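Local structure of Bse634I restriction endonuclease (1KNV) at the interface of chains A and B and the interface of chains A and C. The protein cleaves double-stranded DNA at a specific recognition sequence as a type II restriction endonuclease. Numbering follows the deposited sequence. Chains: chain A/B/C, Bse634I restriction endonuclease.

Contact 1: the interface of chains A and B. Residues chain A 214, 218-219, 221-222, 257-258, 261; chain B 257-258, 260-261.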
loop_
_atom_site.group_PDB
_atom_site.type_symbol
_atom_site.label_atom_id
_atom_site.label_comp_id
_atom_site.label_asym_id
_atom_site.label_seq_id
_atom_site.Cartn_x
_atom_site.Cartn_y
_atom_site.Cartn_z
ATOM N N ASN A 214 -15.068 -10.876 4.144
ATOM C CA ASN A 214 -14.435 -9.653 3.677
ATOM C C ASN A 214 -14.428 -8.641 4.821
ATOM O O ASN A 214 -13.427 -7.974 5.060
ATOM C CB ASN A 214 -15.198 -9.076 2.479
ATOM C CG ASN A 214 -14.651 -9.563 1.145
ATOM O OD1 ASN A 214 -13.525 -9.223 0.754
ATOM N ND2 ASN A 214 -15.444 -10.370 0.438
ATOM N N SER A 218 -10.782 -7.855 6.636
ATOM C CA SER A 218 -10.236 -6.524 6.382
ATOM C C SER A 218 -9.961 -5.820 7.715
ATOM O O SER A 218 -8.927 -5.163 7.891
ATOM C CB SER A 218 -11.191 -5.705 5.500
ATOM O OG SER A 218 -12.449 -5.507 6.114
ATOM N N LEU A 219 -10.883 -5.981 8.658
ATOM C CA LEU A 219 -10.736 -5.382 9.971
ATOM C C LEU A 219 -9.463 -5.933 10.607
ATOM O O LEU A 219 -8.667 -5.190 11.171
ATOM C CB LEU A 219 -11.947 -5.722 10.837
ATOM C CG LEU A 219 -11.998 -5.038 12.208
ATOM C CD1 LEU A 219 -12.078 -3.520 12.014
ATOM C CD2 LEU A 219 -13.202 -5.513 12.986
ATOM N N ALA A 221 -6.903 -7.090 9.080
ATOM C CA ALA A 221 -5.769 -6.585 8.311
ATOM C C ALA A 221 -5.465 -5.141 8.720
ATOM O O ALA A 221 -4.331 -4.682 8.652
ATOM C CB ALA A 221 -6.069 -6.657 6.829
ATOM N N HIS A 222 -6.489 -4.416 9.134
ATOM C CA HIS A 222 -6.276 -3.051 9.586
ATOM C C HIS A 222 -5.467 -3.125 10.879
ATOM O O HIS A 222 -4.459 -2.440 11.035
ATOM C CB HIS A 222 -7.621 -2.364 9.844
ATOM C CG HIS A 222 -7.500 -1.008 10.469
ATOM N ND1 HIS A 222 -7.436 -0.824 11.835
ATOM C CD2 HIS A 222 -7.406 0.219 9.916
ATOM C CE1 HIS A 222 -7.308 0.464 12.095
ATOM N NE2 HIS A 222 -7.285 1.121 10.949
ATOM N N THR A 257 -11.499 -8.650 -1.274
ATOM C CA THR A 257 -11.246 -7.401 -1.985
ATOM C C THR A 257 -10.101 -6.531 -1.468
ATOM O O THR A 257 -9.410 -5.906 -2.272
ATOM C CB THR A 257 -12.547 -6.549 -2.108
ATOM O OG1 THR A 257 -13.111 -6.314 -0.813
ATOM C CG2 THR A 257 -13.580 -7.278 -2.958
ATOM N N HIS A 258 -9.871 -6.489 -0.155
ATOM C CA HIS A 258 -8.786 -5.655 0.373
ATOM C C HIS A 258 -7.438 -6.266 0.057
ATOM O O HIS A 258 -6.397 -5.680 0.342
ATOM C CB HIS A 258 -8.896 -5.479 1.895
ATOM C CG HIS A 258 -8.554 -6.705 2.683
ATOM N ND1 HIS A 258 -9.478 -7.694 2.969
ATOM C CD2 HIS A 258 -7.392 -7.113 3.239
ATOM C CE1 HIS A 258 -8.897 -8.650 3.664
ATOM N NE2 HIS A 258 -7.628 -8.324 3.843
ATOM N N VAL A 261 -5.418 -4.874 -3.780
ATOM C CA VAL A 261 -4.961 -3.517 -4.015
ATOM C C VAL A 261 -3.470 -3.300 -3.815
ATOM O O VAL A 261 -2.893 -2.413 -4.424
ATOM C CB VAL A 261 -5.748 -2.486 -3.186
ATOM C CG1 VAL A 261 -7.155 -2.369 -3.748
ATOM C CG2 VAL A 261 -5.790 -2.883 -1.727
ATOM N N THR B 257 -14.351 -2.244 2.071
ATOM C CA THR B 257 -13.311 -2.923 2.844
ATOM C C THR B 257 -11.867 -2.720 2.390
ATOM O O THR B 257 -10.943 -2.742 3.216
ATOM C CB THR B 257 -13.571 -4.454 2.952
ATOM O OG1 THR B 257 -13.492 -5.061 1.659
ATOM C CG2 THR B 257 -14.937 -4.721 3.545
ATOM N N HIS B 258 -11.650 -2.523 1.095
ATOM C CA HIS B 258 -10.282 -2.331 0.630
ATOM C C HIS B 258 -9.721 -0.970 1.027
ATOM O O HIS B 258 -8.511 -0.741 0.941
ATOM C CB HIS B 258 -10.172 -2.523 -0.898
ATOM C CG HIS B 258 -10.815 -1.442 -1.708
ATOM N ND1 HIS B 258 -12.155 -1.440 -2.028
ATOM C CD2 HIS B 258 -10.300 -0.306 -2.249
ATOM C CE1 HIS B 258 -12.440 -0.353 -2.726
ATOM N NE2 HIS B 258 -11.331 0.352 -2.872
ATOM N N ILE B 260 -9.842 0.399 4.137
ATOM C CA ILE B 260 -9.495 0.562 5.550
ATOM C C ILE B 260 -8.176 -0.070 5.970
ATOM O O ILE B 260 -7.891 -0.175 7.165
ATOM C CB ILE B 260 -10.599 0.024 6.509
ATOM C CG1 ILE B 260 -10.712 -1.500 6.410
ATOM C CG2 ILE B 260 -11.932 0.685 6.196
ATOM C CD1 ILE B 260 -11.643 -2.102 7.475
ATOM N N VAL B 261 -7.361 -0.482 5.004
ATOM C CA VAL B 261 -6.089 -1.092 5.333
ATOM C C VAL B 261 -4.885 -0.202 5.020
ATOM O O VAL B 261 -3.767 -0.521 5.406
ATOM C CB VAL B 261 -5.948 -2.454 4.628
ATOM C CG1 VAL B 261 -7.087 -3.373 5.076
ATOM C CG2 VAL B 261 -5.981 -2.279 3.124
HETATM O O HOH W 1 -11.752 -7.284 1.916
HETATM O O HOH W 2 -13.503 -3.451 -1.140
HETATM O O HOH W 3 -15.629 -6.740 0.390
#
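Two 3-10 turns, 257-259 of chain A and 257-260 of chain B, meet across the two-fold axis, with helix 203-227 of chain A flanking the turn of chain B. The threonine side chains run roughly at right angles and touch through their hydroxyls: A:Thr257 OG1 and B:Thr257 OG1 are hydrogen bonded at 2.8 Å. Both hydroxyls sit between their own backbone N and carbonyl carbon (chi1 56° and 65°), and both are bound by three waters. Water 1 lies in plane at the edge of the A:His258 imidazole, 2.5 Å from ND1, and links it to the backbone N of the same residue and to B:Thr257 OG1. Water 2 does the same for chain B, 2.6 Å from B:His258 ND1. A:Asn214 OD1 accepts a bond from A:Thr257 N at 2.9 Å, in the plane of the side-chain carbonyl, and so steadies the turn from the helix. A:Ser218 OG bonds back to A:Asn214 O, 2.9 Å away, yet with CB it also lies against the B:Thr257 side chain, OG 3.5 Å from B:Thr257 CB. B:Ile260 CD1 meets A:Ser218, and A:His222, CG anti to the backbone N (chi1 173°), turns its ring edge to the B:Ile260 carbonyl in plane. A:Val261 CG1 packs crosswise on B:His258 CD2, and B:Val261 CG1 reaches A:Ala221 CB at 3.9 Å. The patch joins two subunits of the deposited four-chain assembly through a hydrated polar core and probably helps hold the dimer.

Contact 2: the interface of chains A and C. Residues chain A 126-127, 130, 222, 226; chain C 225, 227-228.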
loop_
_atom_site.group_PDB
_atom_site.type_symbol
_atom_site.label_atom_id
_atom_site.label_comp_id
_atom_site.label_asym_id
_atom_site.label_seq_id
_atom_site.Cartn_x
_atom_site.Cartn_y
_atom_site.Cartn_z
ATOM N N GLN A 126 -10.969 4.768 17.027
ATOM C CA GLN A 126 -10.240 5.813 16.349
ATOM C C GLN A 126 -10.498 5.678 14.849
ATOM O O GLN A 126 -10.803 6.668 14.177
ATOM C CB GLN A 126 -8.752 5.705 16.683
ATOM C CG GLN A 126 -7.964 6.943 16.330
ATOM C CD GLN A 126 -7.647 7.013 14.854
ATOM O OE1 GLN A 126 -7.449 8.100 14.286
ATOM N NE2 GLN A 126 -7.584 5.848 14.220
ATOM N N LEU A 127 -10.402 4.456 14.325
ATOM C CA LEU A 127 -10.656 4.219 12.905
ATOM C C LEU A 127 -12.103 4.565 12.604
ATOM O O LEU A 127 -12.423 5.140 11.570
ATOM C CB LEU A 127 -10.427 2.750 12.538
ATOM C CG LEU A 127 -11.081 2.296 11.225
ATOM C CD1 LEU A 127 -10.449 3.003 10.041
ATOM C CD2 LEU A 127 -10.941 0.800 11.067
ATOM N N SER A 130 -12.658 8.484 12.690
ATOM C CA SER A 130 -12.048 9.152 11.547
ATOM C C SER A 130 -12.976 8.937 10.354
ATOM O O SER A 130 -13.234 9.874 9.603
ATOM C CB SER A 130 -10.660 8.578 11.237
ATOM O OG SER A 130 -10.764 7.324 10.586
ATOM N N HIS A 222 -6.489 -4.416 9.134
ATOM C CA HIS A 222 -6.276 -3.051 9.586
ATOM C C HIS A 222 -5.467 -3.125 10.879
ATOM O O HIS A 222 -4.459 -2.440 11.035
ATOM C CB HIS A 222 -7.621 -2.364 9.844
ATOM C CG HIS A 222 -7.500 -1.008 10.469
ATOM N ND1 HIS A 222 -7.436 -0.824 11.835
ATOM C CD2 HIS A 222 -7.406 0.219 9.916
ATOM C CE1 HIS A 222 -7.308 0.464 12.095
ATOM N NE2 HIS A 222 -7.285 1.121 10.949
ATOM N N ARG A 226 -1.929 -1.528 12.258
ATOM C CA ARG A 226 -1.856 -0.718 13.471
ATOM C C ARG A 226 -0.822 -1.222 14.472
ATOM O O ARG A 226 -0.095 -0.427 15.074
ATOM C CB ARG A 226 -3.225 -0.674 14.152
ATOM C CG ARG A 226 -4.306 -0.013 13.329
ATOM C CD ARG A 226 -4.068 1.481 13.168
ATOM N NE ARG A 226 -5.176 2.262 13.715
ATOM C CZ ARG A 226 -5.147 2.864 14.897
ATOM N NH1 ARG A 226 -4.071 2.773 15.654
ATOM N NH2 ARG A 226 -6.184 3.565 15.314
ATOM N N MET C 225 0.703 5.709 9.802
ATOM C CA MET C 225 0.044 4.424 9.607
ATOM C C MET C 225 -0.376 3.852 10.957
ATOM O O MET C 225 -1.520 3.454 11.153
ATOM C CB MET C 225 0.996 3.421 8.929
ATOM C CG MET C 225 1.188 3.558 7.416
ATOM S SD MET C 225 -0.300 3.188 6.393
ATOM C CE MET C 225 -0.466 1.484 6.619
ATOM N N TYR C 227 -0.842 5.263 13.908
ATOM C CA TYR C 227 -1.869 6.030 14.607
ATOM C C TYR C 227 -3.092 6.260 13.754
ATOM O O TYR C 227 -4.087 6.823 14.219
ATOM C CB TYR C 227 -1.328 7.397 15.039
ATOM C CG TYR C 227 -0.396 7.335 16.218
ATOM C CD1 TYR C 227 0.990 7.305 16.042
ATOM C CD2 TYR C 227 -0.900 7.279 17.517
ATOM C CE1 TYR C 227 1.850 7.225 17.138
ATOM C CE2 TYR C 227 -0.052 7.194 18.615
ATOM C CZ TYR C 227 1.319 7.168 18.421
ATOM O OH TYR C 227 2.155 7.087 19.509
ATOM N N TRP C 228 -3.008 5.831 12.503
ATOM C CA TRP C 228 -4.085 6.008 11.550
ATOM C C TRP C 228 -4.490 7.475 11.501
ATOM O O TRP C 228 -5.651 7.823 11.698
ATOM C CB TRP C 228 -5.289 5.154 11.922
ATOM C CG TRP C 228 -6.234 5.044 10.782
ATOM C CD1 TRP C 228 -7.405 5.736 10.597
ATOM C CD2 TRP C 228 -6.049 4.241 9.619
ATOM N NE1 TRP C 228 -7.958 5.408 9.381
ATOM C CE2 TRP C 228 -7.143 4.490 8.758
ATOM C CE3 TRP C 228 -5.058 3.330 9.216
ATOM C CZ2 TRP C 228 -7.281 3.863 7.517
ATOM C CZ3 TRP C 228 -5.191 2.702 7.986
ATOM C CH2 TRP C 228 -6.296 2.973 7.147
#
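The indole of C:Trp228 inserts between helices 118-132 and 203-227 of chain A and is touched along its length. A:His222 meets it edge to face: the NE2 end of the imidazole stands 3.5 Å above the indole plane, displaced toward the rim, with the two planes 63° apart, and CD2 continues the contact to C:Trp228 CZ3. The pyrrole end meets helix 118-132. A:Leu127 CD1 lies 3.5 Å from C:Trp228 NE1, while A:Ser130 OG lies in plane at the indole edge, 3.6 Å from the same nitrogen, a contact and not a hydrogen bond. At the root of the side chain, A:Gln126 NE2 comes within 3.3 Å of C:Trp228 CB and A:Arg226 NE within 3.4 Å. As modelled, A:Gln126 OE1 faces C:Trp228 O at 3.2 Å, a clash of two acceptors; an amide turned over would probably be more favourable. The A:Arg226 chain, bent at chi2 and chi3, lays one face of its guanidinium over the carbonyl carbon of C:Tyr227. Replacing C:Trp228 by an alanine would remove the indole and would probably loosen this junction, since A:His222, A:Leu127 and A:Ser130 would lose their shared partner. Behind these contacts, the first-shell residues brace each other: A:Leu127 CD2 rests 3.6 Å above the centre of the A:His222 ring, which should limit its movement. A:Ser130 OG is held by a bond to A:Leu127 O, 2.9 Å long, approaching from above the carbonyl plane. C:Trp228 directly follows helix 203-227 of its chain; positive phi and psi turn the backbone there, and CG anti to the backbone N (chi1 -165°) carries the indole toward the groove between the two helices of chain A.

The C-alpha centres of contact 1 and contact 2 lie about 13 Å apart, and A:His222 on helix 203-227 belongs to both. The same imidazole borders chain B in contact 1 and chain C in contact 2, so one side chain lies beside two different subunits. The helix therefore contributes to both two-fold interfaces, residues 214 to 222 of it facing chain B and its last turns, from A:His222 to A:Arg226, facing chain C. Such proximity suits the four-subunit deposited assembly, and a shift of this helix would probably be felt at both interfaces.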